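Local coordinates for ABC transporter substrate binding protein (Ribose) (Agrobacterium vitis, PDB 4WUT) that probably captures a monosaccharide for uptake by an ABC transporter, and here holds beta-D-fucopyranose in the cleft between its two lobes, at residues 142-147 with 240-245; 154-159 with 168-173. All blocks are in the same frame, centred on the assembly; numbering follows the deposited sequence.

Interaction 1: 142-147 with 240-245; sequences KAMIQK and VAIGFD. With FCB (beta-D-fucopyranose), chain E.
Ile242 lays the end of its side chain against the helix 133-148, where CD1 touches both a side chain and the backbone. Ile242 CD1 lies 3.5 Å from Ala143 CB, tighter than usual for two carbons, and also reaches the backbone N of Met144. Its chain is extended at chi2, which carries the methyl out from strand 240-244 to the helix surface; Ala140, one turn earlier on the same helix, touches Ile242 as well. Met144, a selenomethionine, approaches Val240 alongside, the two side chains running past each other in opposite directions. Bends at chi2 and chi3 (71° and 77°) fold its chain over the strand. Met144 SE thereby comes to 3.9 Å from Val240 CG1 and also lies near the carbonyl O of Val240. Farther along the helix, the aliphatic part of Lys147 crosses the valine: Lys147 CG meets Val240 CG2 at a close 3.2 Å. The side-chain contacts are mainly van der Waals packing, passing from a buried centre to a solvent-exposed lysine at the margin. Helix and strand run nearly antiparallel, 167° between their directions, with alternate strand residues Val240 and Ile242 turned to this helix while Ala241 packs on helix 220-232 behind. At the end of the strand, Asp245 OD2 accepts a hydrogen bond from the sugar O1 at 2.5 Å, and Gln265 NE2 holds the other carboxylate oxygen, OD1. A helix-covered parallel strand ending in a ligand-binding loop is characteristic of the alpha/beta lobes of periplasmic sugar-binding proteins.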
# COMPACT_ATOMS: atom_id res chain seq x y z
N LYS A 142 -17.70 -1.22 -2.59
CA LYS A 142 -18.99 -0.77 -2.12
C LYS A 142 -19.20 0.71 -2.44
O LYS A 142 -20.29 1.11 -2.88
CB LYS A 142 -19.13 -0.99 -0.63
CG LYS A 142 -20.53 -0.74 -0.16
CD LYS A 142 -20.71 -0.96 1.31
CE LYS A 142 -22.17 -0.79 1.66
NZ LYS A 142 -22.46 -1.12 3.08
N ALA A 143 -18.18 1.53 -2.21
CA ALA A 143 -18.23 2.95 -2.56
C ALA A 143 -18.48 3.14 -4.05
O ALA A 143 -19.22 4.03 -4.46
CB ALA A 143 -16.92 3.65 -2.17
N MSE A 144 -17.83 2.32 -4.86
CA MSE A 144 -18.01 2.37 -6.29
C MSE A 144 -19.46 2.09 -6.68
O MSE A 144 -20.08 2.87 -7.39
CB MSE A 144 -17.07 1.36 -6.98
CG MSE A 144 -17.16 1.38 -8.47
SE MSE A 144 -16.39 3.00 -9.27
CE MSE A 144 -14.52 2.51 -9.09
N ILE A 145 -19.99 0.97 -6.20
CA ILE A 145 -21.37 0.59 -6.53
C ILE A 145 -22.39 1.62 -6.07
O ILE A 145 -23.34 1.93 -6.79
CB ILE A 145 -21.67 -0.83 -5.98
CG1 ILE A 145 -20.92 -1.85 -6.85
CG2 ILE A 145 -23.15 -1.10 -5.99
CD1 ILE A 145 -20.86 -3.23 -6.24
N GLN A 146 -22.20 2.19 -4.89
CA GLN A 146 -23.17 3.14 -4.39
C GLN A 146 -23.27 4.37 -5.26
O GLN A 146 -24.32 4.99 -5.35
CB GLN A 146 -22.86 3.45 -2.93
CG GLN A 146 -23.09 2.21 -2.05
CD GLN A 146 -24.50 1.66 -2.19
OE1 GLN A 146 -24.72 0.49 -2.50
NE2 GLN A 146 -25.44 2.54 -2.03
N LYS A 147 -22.19 4.71 -5.98
CA LYS A 147 -22.23 5.88 -6.82
C LYS A 147 -22.54 5.52 -8.27
O LYS A 147 -23.28 6.26 -8.94
CB LYS A 147 -20.92 6.67 -6.70
CG LYS A 147 -20.85 7.90 -7.56
CD LYS A 147 -21.69 9.04 -7.03
CE LYS A 147 -21.81 10.14 -8.08
NZ LYS A 147 -22.41 9.62 -9.36
N VAL A 240 -16.86 7.93 -12.07
CA VAL A 240 -16.59 7.79 -10.66
C VAL A 240 -15.22 7.17 -10.46
O VAL A 240 -14.98 6.02 -10.82
CB VAL A 240 -17.66 6.90 -9.99
CG1 VAL A 240 -17.38 6.71 -8.51
CG2 VAL A 240 -19.07 7.49 -10.19
N ALA A 241 -14.33 7.92 -9.84
CA ALA A 241 -12.98 7.47 -9.59
C ALA A 241 -12.73 7.27 -8.09
O ALA A 241 -13.05 8.15 -7.26
CB ALA A 241 -11.99 8.47 -10.17
N ILE A 242 -12.19 6.10 -7.74
CA ILE A 242 -11.87 5.78 -6.36
C ILE A 242 -10.39 5.42 -6.27
O ILE A 242 -9.92 4.64 -7.08
CB ILE A 242 -12.79 4.67 -5.83
CG1 ILE A 242 -14.23 5.21 -5.81
CG2 ILE A 242 -12.34 4.20 -4.45
CD1 ILE A 242 -15.24 4.35 -5.14
N GLY A 243 -9.69 5.99 -5.30
CA GLY A 243 -8.27 5.71 -5.15
C GLY A 243 -7.92 5.07 -3.82
O GLY A 243 -8.79 4.74 -3.02
N PHE A 244 -6.62 4.85 -3.65
CA PHE A 244 -6.01 4.49 -2.38
C PHE A 244 -4.95 5.53 -2.04
O PHE A 244 -4.28 6.08 -2.93
CB PHE A 244 -5.37 3.08 -2.41
CG PHE A 244 -6.23 2.01 -1.80
CD1 PHE A 244 -7.36 1.56 -2.47
CD2 PHE A 244 -5.94 1.46 -0.56
CE1 PHE A 244 -8.17 0.58 -1.93
CE2 PHE A 244 -6.73 0.47 -0.01
CZ PHE A 244 -7.87 0.05 -0.70
N ASP A 245 -4.84 5.78 -0.74
CA ASP A 245 -3.80 6.55 -0.10
C ASP A 245 -4.15 8.04 -0.03
O ASP A 245 -5.20 8.46 -0.52
CB ASP A 245 -2.42 6.22 -0.68
CG ASP A 245 -2.04 4.77 -0.46
OD1 ASP A 245 -2.20 4.31 0.68
OD2 ASP A 245 -1.63 4.10 -1.42
C1 FCB E . 0.41 1.58 -0.85
C2 FCB E . 0.67 0.08 -0.80
C3 FCB E . 2.07 -0.21 -0.75
C4 FCB E . 2.82 0.51 -1.91
C5 FCB E . 2.40 2.01 -1.80
C6 FCB E . 3.07 2.89 -2.90
O1 FCB E . -0.89 1.71 -1.20
O2 FCB E . 0.04 -0.40 0.42
O3 FCB E . 2.20 -1.65 -0.87
O4 FCB E . 2.50 -0.07 -3.19
O5 FCB E . 1.06 2.13 -1.98

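Interaction 2: 154-159 with 168-173; sequences IAVMSY and GRVGGF. With FCB (beta-D-fucopyranose), chain E.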
# COMPACT_ATOMS: atom_id res chain seq x y z
N ILE A 154 -16.53 -0.74 -15.45
CA ILE A 154 -15.55 -0.03 -14.65
C ILE A 154 -14.16 -0.59 -14.94
O ILE A 154 -14.03 -1.73 -15.38
CB ILE A 154 -15.83 -0.12 -13.14
CG1 ILE A 154 -15.73 -1.57 -12.66
CG2 ILE A 154 -17.19 0.53 -12.80
CD1 ILE A 154 -15.78 -1.69 -11.14
N ALA A 155 -13.13 0.21 -14.72
CA ALA A 155 -11.75 -0.20 -14.95
C ALA A 155 -10.99 -0.36 -13.66
O ALA A 155 -11.19 0.40 -12.71
CB ALA A 155 -11.04 0.82 -15.82
N VAL A 156 -10.08 -1.34 -13.63
CA VAL A 156 -9.23 -1.57 -12.47
C VAL A 156 -7.78 -1.27 -12.86
O VAL A 156 -7.18 -1.98 -13.70
CB VAL A 156 -9.34 -3.01 -11.97
CG1 VAL A 156 -8.30 -3.27 -10.90
CG2 VAL A 156 -10.74 -3.24 -11.43
N MSE A 157 -7.24 -0.22 -12.25
CA MSE A 157 -5.85 0.20 -12.42
C MSE A 157 -5.08 -0.26 -11.20
O MSE A 157 -5.21 0.29 -10.09
CB MSE A 157 -5.75 1.73 -12.56
CG MSE A 157 -6.83 2.34 -13.45
SE MSE A 157 -7.02 1.53 -15.24
CE MSE A 157 -5.39 2.10 -16.04
N SER A 158 -4.25 -1.29 -11.40
CA SER A 158 -3.46 -1.85 -10.32
C SER A 158 -1.98 -1.49 -10.50
O SER A 158 -1.65 -0.67 -11.34
CB SER A 158 -3.68 -3.35 -10.23
OG SER A 158 -3.05 -3.87 -9.07
N TYR A 159 -1.14 -2.05 -9.64
CA TYR A 159 0.24 -1.60 -9.55
C TYR A 159 1.20 -2.72 -9.91
O TYR A 159 1.57 -2.86 -11.07
CB TYR A 159 0.54 -0.94 -8.17
CG TYR A 159 0.01 -1.53 -6.91
CD1 TYR A 159 -1.35 -1.45 -6.59
CD2 TYR A 159 0.86 -2.07 -5.96
CE1 TYR A 159 -1.84 -1.93 -5.41
CE2 TYR A 159 0.37 -2.55 -4.77
CZ TYR A 159 -0.98 -2.48 -4.50
OH TYR A 159 -1.48 -2.96 -3.31
N GLY A 168 -4.78 -9.06 -1.99
CA GLY A 168 -5.98 -8.93 -1.20
C GLY A 168 -6.79 -7.71 -1.61
O GLY A 168 -8.00 -7.77 -1.67
N ARG A 169 -6.11 -6.61 -1.89
CA ARG A 169 -6.80 -5.35 -2.15
C ARG A 169 -7.59 -5.44 -3.45
O ARG A 169 -8.80 -5.16 -3.53
CB ARG A 169 -5.76 -4.24 -2.24
CG ARG A 169 -6.36 -2.87 -2.28
CD ARG A 169 -5.30 -1.81 -2.28
NE ARG A 169 -4.47 -1.89 -1.09
CZ ARG A 169 -3.37 -1.19 -0.86
NH1 ARG A 169 -2.93 -0.29 -1.75
NH2 ARG A 169 -2.72 -1.36 0.26
N VAL A 170 -6.90 -5.85 -4.50
CA VAL A 170 -7.54 -5.91 -5.80
C VAL A 170 -8.46 -7.14 -5.88
O VAL A 170 -9.52 -7.09 -6.47
CB VAL A 170 -6.49 -5.87 -6.93
CG1 VAL A 170 -7.13 -6.13 -8.29
CG2 VAL A 170 -5.79 -4.52 -6.90
N GLY A 171 -8.08 -8.25 -5.27
CA GLY A 171 -8.99 -9.37 -5.21
C GLY A 171 -10.25 -9.08 -4.40
O GLY A 171 -11.35 -9.50 -4.78
N GLY A 172 -10.10 -8.41 -3.26
CA GLY A 172 -11.25 -8.03 -2.45
C GLY A 172 -12.20 -7.16 -3.26
O GLY A 172 -13.42 -7.36 -3.26
N PHE A 173 -11.64 -6.17 -3.95
CA PHE A 173 -12.41 -5.28 -4.80
C PHE A 173 -13.14 -6.07 -5.88
O PHE A 173 -14.36 -5.97 -6.03
CB PHE A 173 -11.49 -4.23 -5.44
CG PHE A 173 -12.21 -3.21 -6.31
CD1 PHE A 173 -12.71 -2.03 -5.77
CD2 PHE A 173 -12.38 -3.43 -7.67
CE1 PHE A 173 -13.35 -1.10 -6.55
CE2 PHE A 173 -13.06 -2.50 -8.45
CZ PHE A 173 -13.53 -1.34 -7.89
C1 FCB E . 0.41 1.58 -0.85
C2 FCB E . 0.67 0.08 -0.80
C3 FCB E . 2.07 -0.21 -0.75
C4 FCB E . 2.82 0.51 -1.91
C5 FCB E . 2.40 2.01 -1.80
C6 FCB E . 3.07 2.89 -2.90
O1 FCB E . -0.89 1.71 -1.20
O2 FCB E . 0.04 -0.40 0.42
O3 FCB E . 2.20 -1.65 -0.87
O4 FCB E . 2.50 -0.07 -3.19
O5 FCB E . 1.06 2.13 -1.98
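Ile154 and Val156 of strand 153-158 pack on Val170 and Phe173 of helix 164-180. Ile154 CD1 and Val156 CG2 both come obliquely to the same ring atom, Phe173 CE2, at 3.9 Å and 3.8 Å. The ring also stacks with Phe216 of the adjoining strand. Val156 CG1 meets Val170 CG1 at 4.0 Å, while the other valine methyl, Val170 CG2, rests 3.6 Å from Ser158 OG, whose hydrogen-bond partner is Glu166.

The polar end is built round Arg169. Tyr159 OH sits over one face of the Arg169 guanidinium, 3.4 Å from Arg169 NH1, near its rim; the angle is poor for a hydrogen bond, and the hydroxyl pairs with Ser165 OG instead. The two side chains cross at about a right angle, with their planes 42° apart.

Towards the sugar, Arg169 bends at chi3 (-60°) and presents two nitrogens: NH1 donates to O1 and NH2 to O2, each at 2.9 Å and fairly straight. Ala218 O and Asn133 OD1 take further bonds from NH1 and NH2, which should fix the rotation of the group. Tyr159, just past strand 153-158, and Arg169, in the N-terminal part of helix 164-180, bring this beta-alpha-beta unit to the sugar where strand passes into helix, as in the pockets of periplasmic sugar-binding proteins.

The two interactions lie 11 Å apart, centre to centre, in the same lobe. Along the chain, helix 133-148 of interaction 1 leads directly into strand 153-158 of interaction 2; helix 164-180 follows, and strand 240-244 comes much later. Both strands belong to one sheet, with strand 214-217 between them. The contacts also touch: Phe244 CE2 packs 3.4 Å from Arg169 NE, and Met144 CE reaches Phe173 CZ at 4.2 Å, the latter pair bringing helices 133-148 and 164-180 together over the sheet. Both interactions reach the same sugar beyond the C-terminal ends of their strands, so the ends of these two helix-strand pairs contribute to one side of the sugar site.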